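Side-chain contact in heat shock protein, putative (Plasmodium falciparum, PDB 1Y6Z), which probably works as an ATP-dependent chaperone of the Hsp90 family that binds unfolded proteins, and is represented by its middle domain: residues 186-189 against 190-194. Numbering follows the deposited sequence.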
ATOM      1  N   LYS B 186      15.172  21.542  -6.719  1.00 46.54           N
ATOM      2  CA  LYS B 186      14.528  20.390  -6.046  1.00 44.24           C
ATOM      3  C   LYS B 186      14.062  19.330  -7.056  1.00 42.86           C
ATOM      4  O   LYS B 186      13.636  19.668  -8.160  1.00 43.09           O
ATOM      5  CB  LYS B 186      13.338  20.882  -5.230  1.00 44.87           C
ATOM      6  CG  LYS B 186      13.696  21.862  -4.090  1.00 46.49           C
ATOM      7  CD  LYS B 186      14.309  21.146  -2.885  1.00 50.16           C
ATOM      8  CE  LYS B 186      13.237  20.408  -2.055  1.00 52.51           C
ATOM      9  NZ  LYS B 186      13.843  19.498  -1.030  1.00 52.33           N
ATOM     10  N   LYS B 187      14.113  18.053  -6.667  1.00 40.07           N
ATOM     11  CA  LYS B 187      13.664  16.933  -7.510  1.00 36.68           C
ATOM     12  C   LYS B 187      12.157  16.796  -7.457  1.00 34.64           C
ATOM     13  O   LYS B 187      11.494  17.275  -6.523  1.00 34.92           O
ATOM     14  CB  LYS B 187      14.315  15.607  -7.085  1.00 36.58           C
ATOM     15  CG  LYS B 187      15.825  15.594  -7.102  1.00 36.90           C
ATOM     16  CD  LYS B 187      16.385  14.297  -6.573  1.00 38.23           C
ATOM     17  CE  LYS B 187      17.929  14.278  -6.639  1.00 41.64           C
ATOM     18  NZ  LYS B 187      18.523  12.891  -6.728  1.00 43.53           N
ATOM     19  N   THR B 188      11.608  16.126  -8.457  1.00 31.78           N
ATOM     20  CA  THR B 188      10.182  15.830  -8.470  1.00 29.14           C
ATOM     21  C   THR B 188       9.982  14.305  -8.437  1.00 27.76           C
ATOM     22  O   THR B 188      10.815  13.545  -9.011  1.00 25.04           O
ATOM     23  CB  THR B 188       9.485  16.362  -9.736  1.00 29.32           C
ATOM     24  OG1 THR B 188       8.083  16.027  -9.693  1.00 29.48           O
ATOM     25  CG2 THR B 188      10.116  15.768 -11.002  1.00 27.53           C
ATOM     26  N   ASP B 189       8.873  13.878  -7.829  1.00 24.32           N
ATOM     27  CA  ASP B 189       8.557  12.474  -7.885  1.00 26.21           C
ATOM     28  C   ASP B 189       7.697  12.232  -9.145  1.00 25.02           C
ATOM     29  O   ASP B 189       7.333  13.193  -9.860  1.00 24.58           O
ATOM     30  CB  ASP B 189       7.933  11.962  -6.552  1.00 25.57           C
ATOM     31  CG  ASP B 189       6.603  12.660  -6.201  1.00 29.02           C
ATOM     32  OD1 ASP B 189       6.070  13.411  -7.035  1.00 30.67           O
ATOM     33  OD2 ASP B 189       6.074  12.455  -5.082  1.00 29.51           O
ATOM     34  N   LEU B 190       7.430  10.986  -9.463  1.00 23.44           N
ATOM     35  CA  LEU B 190       6.694  10.695 -10.681  1.00 24.84           C
ATOM     36  C   LEU B 190       5.218  11.172 -10.616  1.00 25.48           C
ATOM     37  O   LEU B 190       4.670  11.717 -11.601  1.00 23.43           O
ATOM     38  CB  LEU B 190       6.820   9.228 -11.082  1.00 24.21           C
ATOM     39  CG  LEU B 190       8.262   8.670 -11.342  1.00 23.82           C
ATOM     40  CD1 LEU B 190       8.239   7.137 -11.715  1.00 28.06           C
ATOM     41  CD2 LEU B 190       8.997   9.480 -12.425  1.00 26.21           C
ATOM     42  N   ASP B 191       4.575  10.982  -9.480  1.00 27.02           N
ATOM     43  CA  ASP B 191       3.145  11.326  -9.389  1.00 29.43           C
ATOM     44  C   ASP B 191       2.942  12.842  -9.547  1.00 29.62           C
ATOM     45  O   ASP B 191       1.936  13.276 -10.120  1.00 31.82           O
ATOM     46  CB  ASP B 191       2.559  10.847  -8.065  1.00 29.92           C
ATOM     47  CG  ASP B 191       2.524   9.321  -7.945  1.00 32.13           C
ATOM     48  OD1 ASP B 191       2.543   8.866  -6.798  1.00 36.05           O
ATOM     49  OD2 ASP B 191       2.437   8.553  -8.948  1.00 35.51           O
ATOM     50  N   SER B 192       3.893  13.628  -9.072  1.00 29.17           N
ATOM     51  CA  SER B 192       3.833  15.057  -9.209  1.00 31.47           C
ATOM     52  C   SER B 192       4.049  15.456 -10.668  1.00 31.81           C
ATOM     53  O   SER B 192       3.373  16.363 -11.150  1.00 31.40           O
ATOM     54  CB  SER B 192       4.830  15.779  -8.320  1.00 31.60           C
ATOM     55  OG  SER B 192       4.574  15.546  -6.946  1.00 35.13           O
ATOM     56  N   TYR B 193       4.963  14.762 -11.348  1.00 31.91           N
ATOM     57  CA  TYR B 193       5.106  14.924 -12.790  1.00 33.03           C
ATOM     58  C   TYR B 193       3.780  14.648 -13.482  1.00 33.86           C
ATOM     59  O   TYR B 193       3.362  15.439 -14.324  1.00 33.31           O
ATOM     60  CB  TYR B 193       6.219  14.049 -13.377  1.00 32.11           C
ATOM     61  CG  TYR B 193       6.466  14.196 -14.882  1.00 30.92           C
ATOM     62  CD1 TYR B 193       7.634  14.784 -15.368  1.00 26.11           C
ATOM     63  CD2 TYR B 193       5.545  13.713 -15.811  1.00 30.72           C
ATOM     64  CE1 TYR B 193       7.881  14.870 -16.735  1.00 30.09           C
ATOM     65  CE2 TYR B 193       5.763  13.850 -17.172  1.00 34.26           C
ATOM     66  CZ  TYR B 193       6.919  14.424 -17.629  1.00 31.07           C
ATOM     67  OH  TYR B 193       7.095  14.511 -19.009  1.00 35.36           O
ATOM     68  N   ILE B 194       3.176  13.499 -13.186  1.00 34.92           N
ATOM     69  CA  ILE B 194       1.900  13.114 -13.780  1.00 36.50           C
ATOM     70  C   ILE B 194       0.835  14.211 -13.578  1.00 38.97           C
ATOM     71  O   ILE B 194       0.139  14.570 -14.526  1.00 38.08           O
ATOM     72  CB  ILE B 194       1.380  11.762 -13.231  1.00 36.47           C
ATOM     73  CG1 ILE B 194       2.230  10.609 -13.795  1.00 36.35           C
ATOM     74  CG2 ILE B 194      -0.128  11.578 -13.587  1.00 35.28           C
ATOM     75  CD1 ILE B 194       2.019   9.252 -13.142  1.00 33.97           C
TER
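D189 caps the N-terminus of helix 190-195 by reaching forward to S192 with one carboxylate oxygen. With chi1 at 61° the carboxylate is folded back over the main chain, bringing OD1 to the first turn. There OD1 takes the amide of S192 at 3.0 Å, N to OD1. The hydroxyl of the same residue comes closer, S192 OG lying 2.6 Å from D189 OD1. Both donors arrive on the syn side, the amide 35° and the hydroxyl 21° out of the carboxylate plane. Aspartate suits an N-cap because its short side chain can accept from an amide that no preceding carbonyl serves; serine adds a second grip. The negative charge is probably favoured by the helix dipole.

The carbonyl of D189 is also held twice. Y193 N reaches D189 O at 3.2 Å, closing the first helical turn. T188 OG1 meets D189 O at 2.9 Å, in the carbonyl plane and on a lone pair; threonine suits this place because its beta-hydroxyl can reach the next residue's carbonyl. T188 OG1 also passes 3.5 Å from S192 CB.

D189 OD2 turns to K140 of helix 121-141 in a salt bridge. T188 pairs by backbone with F178, joining strand 188-189 to strand 177-178. T188, L190 and Y193 pack on L232 of strand 231-234, at the edge of the parallel sheet, where leucine and tyrosine supply apolar surface.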